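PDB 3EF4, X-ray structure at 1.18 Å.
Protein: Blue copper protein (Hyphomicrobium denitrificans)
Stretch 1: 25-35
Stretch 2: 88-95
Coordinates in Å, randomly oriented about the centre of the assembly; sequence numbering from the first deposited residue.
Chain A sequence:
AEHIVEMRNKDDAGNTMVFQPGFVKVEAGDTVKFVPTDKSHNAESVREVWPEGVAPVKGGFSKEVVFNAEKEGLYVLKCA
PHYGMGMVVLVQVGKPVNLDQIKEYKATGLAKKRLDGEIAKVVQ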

# COMPACT_ATOMS: atom_id res chain seq x y z
N LYS A 25 1.69 -1.06 9.75
CA LYS A 25 1.19 -2.17 10.55
C LYS A 25 -0.03 -1.74 11.32
O LYS A 25 -0.03 -0.74 12.04
CB LYS A 25 2.32 -2.68 11.47
CG LYS A 25 1.76 -3.73 12.45
CD LYS A 25 1.63 -5.09 11.87
CE LYS A 25 1.21 -6.19 12.85
NZ LYS A 25 0.13 -5.74 13.79
N VAL A 26 -1.11 -2.50 11.15
CA VAL A 26 -2.38 -2.23 11.75
C VAL A 26 -2.97 -3.51 12.33
O VAL A 26 -2.41 -4.61 12.21
CB VAL A 26 -3.38 -1.59 10.77
CG1 VAL A 26 -2.74 -0.44 10.03
CG2 VAL A 26 -3.87 -2.63 9.76
N GLU A 27 -4.09 -3.32 13.02
CA GLU A 27 -4.76 -4.52 13.55
C GLU A 27 -6.15 -4.60 12.92
O GLU A 27 -6.70 -3.63 12.41
CB GLU A 27 -4.86 -4.50 15.08
CG GLU A 27 -3.50 -4.66 15.77
CD GLU A 27 -2.74 -5.94 15.49
OE1 GLU A 27 -1.52 -6.09 15.80
OE2 GLU A 27 -3.29 -6.91 14.93
N ALA A 28 -6.70 -5.81 12.97
CA ALA A 28 -8.05 -5.95 12.46
C ALA A 28 -9.02 -4.98 13.13
O ALA A 28 -8.89 -4.79 14.35
CB ALA A 28 -8.51 -7.37 12.72
N GLY A 29 -9.92 -4.41 12.35
CA GLY A 29 -10.86 -3.42 12.80
C GLY A 29 -10.36 -2.00 12.63
O GLY A 29 -11.12 -1.04 12.80
N ASP A 30 -9.06 -1.84 12.28
CA ASP A 30 -8.52 -0.53 12.00
C ASP A 30 -8.93 -0.08 10.60
O ASP A 30 -9.25 -0.84 9.72
CB ASP A 30 -7.00 -0.52 12.07
CG ASP A 30 -6.49 -0.64 13.50
OD1 ASP A 30 -5.25 -0.78 13.64
OD2 ASP A 30 -7.27 -0.60 14.47
N THR A 31 -8.88 1.21 10.41
CA THR A 31 -9.03 1.74 9.07
C THR A 31 -7.70 2.34 8.63
O THR A 31 -6.93 2.90 9.41
CB THR A 31 -10.08 2.84 8.92
OG1 THR A 31 -9.69 3.76 9.96
CG2 THR A 31 -11.49 2.48 9.29
N VAL A 32 -7.44 2.24 7.34
CA VAL A 32 -6.32 2.94 6.76
C VAL A 32 -6.90 3.90 5.72
O VAL A 32 -7.54 3.48 4.75
CB VAL A 32 -5.29 2.00 6.12
CG1 VAL A 32 -4.10 2.79 5.59
CG2 VAL A 32 -4.83 0.95 7.13
N LYS A 33 -6.72 5.19 5.93
CA LYS A 33 -7.21 6.21 5.01
C LYS A 33 -6.07 6.75 4.18
O LYS A 33 -5.08 7.25 4.74
CB LYS A 33 -7.80 7.43 5.76
CG LYS A 33 -8.86 7.30 6.73
CD LYS A 33 -9.46 8.69 7.01
CE LYS A 33 -10.90 8.39 7.44
NZ LYS A 33 -11.62 9.68 7.73
N PHE A 34 -6.22 6.64 2.88
CA PHE A 34 -5.29 7.17 1.90
C PHE A 34 -5.80 8.54 1.49
O PHE A 34 -6.93 8.66 1.01
CB PHE A 34 -5.21 6.22 0.68
CG PHE A 34 -4.76 4.83 1.08
CD1 PHE A 34 -5.67 3.88 1.50
CD2 PHE A 34 -3.41 4.52 1.09
CE1 PHE A 34 -5.23 2.66 1.93
CE2 PHE A 34 -2.97 3.27 1.52
CZ PHE A 34 -3.91 2.35 1.93
N VAL A 35 -4.99 9.57 1.79
CA VAL A 35 -5.45 10.93 1.64
C VAL A 35 -4.68 11.66 0.54
O VAL A 35 -3.47 11.47 0.42
CB VAL A 35 -5.36 11.70 2.98
CG1 VAL A 35 -6.32 11.07 3.99
CG2 VAL A 35 -3.94 11.79 3.54
N VAL A 88 3.85 2.53 -4.40
CA VAL A 88 3.35 1.29 -3.87
C VAL A 88 3.38 1.35 -2.35
O VAL A 88 4.28 2.00 -1.79
CB VAL A 88 4.09 0.06 -4.43
CG1 VAL A 88 5.56 0.04 -4.04
CG2 VAL A 88 3.43 -1.24 -4.01
N VAL A 89 2.45 0.72 -1.68
CA VAL A 89 2.35 0.70 -0.22
C VAL A 89 1.94 -0.69 0.21
O VAL A 89 1.20 -1.40 -0.48
CB VAL A 89 1.36 1.77 0.25
CG1 VAL A 89 -0.03 1.60 -0.38
CG2 VAL A 89 1.25 1.83 1.77
N LEU A 90 2.40 -1.07 1.40
CA LEU A 90 2.17 -2.37 1.98
C LEU A 90 1.51 -2.17 3.35
O LEU A 90 2.08 -1.53 4.24
CB LEU A 90 3.47 -3.13 2.14
CG LEU A 90 3.39 -4.57 2.69
CD1 LEU A 90 2.54 -5.44 1.80
CD2 LEU A 90 4.77 -5.18 2.87
N VAL A 91 0.33 -2.74 3.54
CA VAL A 91 -0.37 -2.68 4.82
C VAL A 91 -0.35 -4.09 5.40
O VAL A 91 -0.80 -5.04 4.74
CB VAL A 91 -1.81 -2.21 4.67
CG1 VAL A 91 -2.54 -2.20 5.99
CG2 VAL A 91 -1.85 -0.83 4.04
N GLN A 92 0.13 -4.22 6.62
CA GLN A 92 0.08 -5.49 7.36
C GLN A 92 -1.01 -5.44 8.39
O GLN A 92 -1.00 -4.57 9.27
CB GLN A 92 1.40 -5.69 8.08
CG GLN A 92 1.38 -7.00 8.87
CD GLN A 92 2.73 -7.31 9.51
OE1 GLN A 92 3.78 -6.73 9.15
NE2 GLN A 92 2.71 -8.27 10.42
N VAL A 93 -1.94 -6.37 8.27
CA VAL A 93 -3.01 -6.53 9.23
C VAL A 93 -2.69 -7.74 10.10
O VAL A 93 -2.74 -8.88 9.62
CB VAL A 93 -4.38 -6.71 8.53
CG1 VAL A 93 -5.49 -6.81 9.56
CG2 VAL A 93 -4.62 -5.61 7.53
N GLY A 94 -2.33 -7.50 11.34
CA GLY A 94 -2.03 -8.67 12.17
C GLY A 94 -0.90 -9.51 11.65
O GLY A 94 0.11 -8.98 11.18
N LYS A 95 -1.05 -10.85 11.72
CA LYS A 95 -0.03 -11.80 11.28
C LYS A 95 0.17 -11.79 9.77
O LYS A 95 -0.82 -11.77 9.05
CB LYS A 95 -0.43 -13.19 11.79
CG LYS A 95 0.24 -14.38 11.25
CD LYS A 95 1.64 -14.86 11.51
CE LYS A 95 2.28 -15.43 10.23
NZ LYS A 95 3.76 -15.43 10.26

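The two stretches meet first as neighbouring strands. Lys 25 and Val 26 run parallel to Gln 92 and Val 93, and two backbone hydrogen bonds hold them in register: Val 26 N donates to Gln 92 O at 2.8 Å, and Gly 94 N donates to Val 26 O at 3.0 Å. Both are nearly linear, at 169°, so Val 26 has its amide and its carbonyl satisfied by residues two apart on the partner, as a parallel ladder requires. The same two acceptors also receive longer CA-H...O contacts, from Lys 25 CA to Gln 92 O (3.5 Å) and from Val 93 CA to Val 26 O (3.6 Å).

Lys 25 and Gln 92 share one face of this sheet. The aliphatic chain of Lys 25 lies against the carboxamide of Gln 92, with Lys 25 CD 3.4 Å from Gln 92 CD, while their polar ends find separate partners. Lys 25 NZ forms a salt bridge with Glu 27 OE1 at 2.6 Å and a hydrogen bond to Val 26 O at 3.2 Å, so that carbonyl accepts from an ammonium as well as from the Gly 94 amide. A long, flexible lysine suits this partly exposed position because its chain can cover the glutamine and still bring its charge back to the acid. Gln 92 NE2 donates to Gly 94 O at 2.8 Å; its amide group makes further hydrogen bonds elsewhere in the structure, which lets a polar side chain be buried without cost to its bonding.

Gly 94 leaves the strand with phi 61° and psi -139°, and the positive phi favours glycine. Glu 27 OE2 lies 3.5 Å from Gly 94 CA.

Beyond Val 26 the chain reverses in a type II turn from Glu 27 to Asp 30. Asp 30 N donates to Glu 27 O (3.0 Å), and Asp 30 OD1 accepts from Glu 27 N (2.9 Å), so the buried aspartate ties the turn together through backbone and side chain alike. At Gly 29, phi 92° would jam a CB against the preceding carbonyl oxygen.

The remaining contact is apolar and asks for no donors. Compact, branched valines suit this buried place because they pack closely between strands: Val 26 CG2 packs against Val 93 CG2 at 3.8 Å and Val 91 CG1 at 4.0 Å, and Val 32 CG2 approaches that same Val 91 CG1 at 4.1 Å. Phe 34 spans a wider gap, with Phe 34 CA 10.2 Å from Val 89 CA, and its long, flat side chain suits that distance: its CE2 reaches Val 89 CG1 at 3.9 Å, and Val 91 CG2 lies at the ring edge, 4.3 Å from Phe 34 CZ.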